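Local coordinates for NADPH-quinone reductase (PDB 3HA2), which reduces quinones with NADPH, probably through a bound FMN or other flavin, as a flavodoxin-like oxidoreductase, at the interface of chains A and B. Sequence-based numbering; all coordinates share one arbitrary frame. Chains: chain A/B, NADPH-quinone reductase.

The interface of chains A and B. Residues chain A 63-64, 114; chain B 83-84, 128, 131-132.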
ATOM      1  N   TRP A  63       6.586  -2.497   5.865  1.00 26.99           N
ATOM      2  CA  TRP A  63       5.482  -3.471   6.031  1.00 26.95           C
ATOM      3  C   TRP A  63       4.891  -3.951   4.697  1.00 27.07           C
ATOM      4  O   TRP A  63       3.673  -3.863   4.465  1.00 26.27           O
ATOM      5  CB  TRP A  63       4.366  -2.935   6.957  1.00 28.44           C
ATOM      6  CG  TRP A  63       4.808  -2.815   8.407  1.00 28.45           C
ATOM      7  CD1 TRP A  63       4.872  -1.668   9.141  1.00 29.53           C
ATOM      8  CD2 TRP A  63       5.264  -3.872   9.268  1.00 30.37           C
ATOM      9  NE1 TRP A  63       5.335  -1.946  10.407  1.00 29.34           N
ATOM     10  CE2 TRP A  63       5.577  -3.287  10.516  1.00 30.57           C
ATOM     11  CE3 TRP A  63       5.419  -5.258   9.112  1.00 32.14           C
ATOM     12  CZ2 TRP A  63       6.056  -4.039  11.612  1.00 30.56           C
ATOM     13  CZ3 TRP A  63       5.898  -6.007  10.199  1.00 31.30           C
ATOM     14  CH2 TRP A  63       6.210  -5.393  11.433  1.00 31.10           C
ATOM     15  N   TYR A  64       5.778  -4.456   3.837  1.00 26.34           N
ATOM     16  CA  TYR A  64       5.424  -5.118   2.589  1.00 26.34           C
ATOM     17  C   TYR A  64       4.760  -4.196   1.552  1.00 26.82           C
ATOM     18  O   TYR A  64       4.136  -4.680   0.613  1.00 26.81           O
ATOM     19  CB  TYR A  64       4.557  -6.361   2.881  1.00 26.31           C
ATOM     20  CG  TYR A  64       5.164  -7.211   3.957  1.00 26.39           C
ATOM     21  CD1 TYR A  64       6.232  -8.056   3.675  1.00 26.65           C
ATOM     22  CD2 TYR A  64       4.694  -7.151   5.267  1.00 25.83           C
ATOM     23  CE1 TYR A  64       6.805  -8.839   4.646  1.00 28.87           C
ATOM     24  CE2 TYR A  64       5.275  -7.914   6.262  1.00 27.11           C
ATOM     25  CZ  TYR A  64       6.325  -8.761   5.942  1.00 27.92           C
ATOM     26  OH  TYR A  64       6.907  -9.521   6.927  1.00 27.57           O
ATOM     27  N   GLU A 114       8.900 -15.088   4.526  1.00 26.43           N
ATOM     28  CA  GLU A 114       7.901 -14.092   4.140  1.00 26.27           C
ATOM     29  C   GLU A 114       6.764 -14.632   3.266  1.00 25.89           C
ATOM     30  O   GLU A 114       5.797 -13.918   3.008  1.00 25.49           O
ATOM     31  CB  GLU A 114       8.567 -12.870   3.475  1.00 26.39           C
ATOM     32  CG  GLU A 114       9.692 -12.207   4.279  1.00 28.34           C
ATOM     33  CD  GLU A 114       9.299 -11.732   5.687  1.00 33.87           C
ATOM     34  OE1 GLU A 114       8.102 -11.469   5.961  1.00 32.98           O
ATOM     35  OE2 GLU A 114      10.220 -11.605   6.525  1.00 34.12           O
TER
ATOM     36  N   ALA B  83       5.677  -4.460  17.572  1.00 23.38           N
ATOM     37  CA  ALA B  83       5.013  -5.478  16.753  1.00 23.70           C
ATOM     38  C   ALA B  83       5.813  -6.763  16.603  1.00 23.54           C
ATOM     39  O   ALA B  83       5.230  -7.820  16.380  1.00 23.28           O
ATOM     40  CB  ALA B  83       4.678  -4.914  15.384  1.00 23.60           C
ATOM     41  N   THR B  84       7.140  -6.655  16.680  1.00 23.33           N
ATOM     42  CA  THR B  84       8.037  -7.812  16.593  1.00 23.81           C
ATOM     43  C   THR B  84       9.049  -7.727  17.712  1.00 23.46           C
ATOM     44  O   THR B  84       8.659  -7.656  18.877  1.00 22.63           O
ATOM     45  CB  THR B  84       8.720  -7.949  15.188  1.00 24.01           C
ATOM     46  OG1 THR B  84       9.438  -6.740  14.875  1.00 25.51           O
ATOM     47  CG2 THR B  84       7.646  -8.173  14.122  1.00 24.86           C
ATOM     48  N   PHE B 128       1.813  -9.009   6.907  1.00 23.70           N
ATOM     49  CA  PHE B 128       1.905  -8.382   8.226  1.00 24.41           C
ATOM     50  C   PHE B 128       1.382  -9.300   9.342  1.00 24.00           C
ATOM     51  O   PHE B 128       2.039  -9.488  10.367  1.00 23.44           O
ATOM     52  CB  PHE B 128       1.135  -7.055   8.228  1.00 25.15           C
ATOM     53  CG  PHE B 128       1.078  -6.404   9.578  1.00 26.97           C
ATOM     54  CD1 PHE B 128       2.156  -5.674  10.053  1.00 30.15           C
ATOM     55  CD2 PHE B 128      -0.057  -6.535  10.383  1.00 30.14           C
ATOM     56  CE1 PHE B 128       2.107  -5.081  11.314  1.00 32.07           C
ATOM     57  CE2 PHE B 128      -0.111  -5.932  11.654  1.00 31.06           C
ATOM     58  CZ  PHE B 128       0.968  -5.222  12.112  1.00 29.16           C
ATOM     59  N   LYS B 131       3.838 -12.076   9.987  1.00 24.98           N
ATOM     60  CA  LYS B 131       5.060 -11.576  10.616  1.00 25.37           C
ATOM     61  C   LYS B 131       4.853 -11.321  12.096  1.00 25.44           C
ATOM     62  O   LYS B 131       5.742 -11.595  12.920  1.00 26.14           O
ATOM     63  CB  LYS B 131       5.547 -10.300   9.929  1.00 25.26           C
ATOM     64  CG  LYS B 131       6.924  -9.798  10.406  1.00 27.62           C
ATOM     65  CD  LYS B 131       7.985 -10.837  10.049  1.00 32.64           C
ATOM     66  CE  LYS B 131       9.375 -10.266  10.029  1.00 37.44           C
ATOM     67  NZ  LYS B 131      10.268 -11.332   9.476  1.00 38.99           N
ATOM     68  N   THR B 132       3.680 -10.801  12.426  1.00 24.29           N
ATOM     69  CA  THR B 132       3.384 -10.384  13.794  1.00 23.69           C
ATOM     70  C   THR B 132       2.649 -11.455  14.575  1.00 23.13           C
ATOM     71  O   THR B 132       2.235 -11.221  15.721  1.00 22.89           O
ATOM     72  CB  THR B 132       2.559  -9.082  13.785  1.00 23.68           C
ATOM     73  OG1 THR B 132       1.368  -9.278  13.019  1.00 23.66           O
ATOM     74  CG2 THR B 132       3.359  -7.978  13.153  1.00 23.99           C
TER
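In the flavodoxin-like domain, the part of a longer protein held by this chain, the loop after strand 54-60 of chain A carries A:Trp63 and A:Tyr64, and they meet B:Phe128 and B:Lys131 on helix 123-131 of chain B. The patch is part of a two-fold interface, so it recurs with the chains exchanged. Quinone reductases of this family commonly work as dimers, and this pairing is probably the biological one. The loop follows the strand end where such folds usually hold their flavin.

A:Trp63 reaches across to chain B. One face of its indole takes the CD1 edge of B:Phe128, with A:Trp63 CE3 3.4 Å from B:Phe128 CD1. The two rings stand nearly upright to each other, at 84°, edge-to-face. At B:Phe128, chi1 of 175° swings CG away from the backbone N and carries the ring toward the indole; chi2 sets which edge is presented. At the indole rim, B:Lys131 CG lies in the ring plane, 3.9 Å from A:Trp63 CZ3. The far end of the indole meets methyl groups: A:Trp63 CZ2 is 4.1 Å from B:Ala83 CB, and CH2 approaches CG2 of B:Thr84. Were A:Trp63 an alanine, the B:Phe128 edge would probably lose its aromatic face, and a gap would open beside B:Ala83 and B:Thr84.

B:Lys131 bends at chi2 (64°) and runs past the A:Tyr64 hydroxyl toward A:Glu114. Its ammonium NZ forms a salt bridge with A:Glu114 OE2 at 3.0 Å, on the syn lone pair of that oxygen. The other carboxylate oxygen, A:Glu114 OE1, accepts a 2.5 Å hydrogen bond from A:Tyr64 OH, which comes from the syn side but out of the carboxylate plane. The carboxylate is thus held through both oxygens, and the lysine charge probably favours its ionised form. A:Tyr64 CE2 also packs 3.9 Å from B:Phe128 CA. B:Thr132 lays CG2 over a face of the B:Phe128 ring, toward its rim, and lies near the end of the indole.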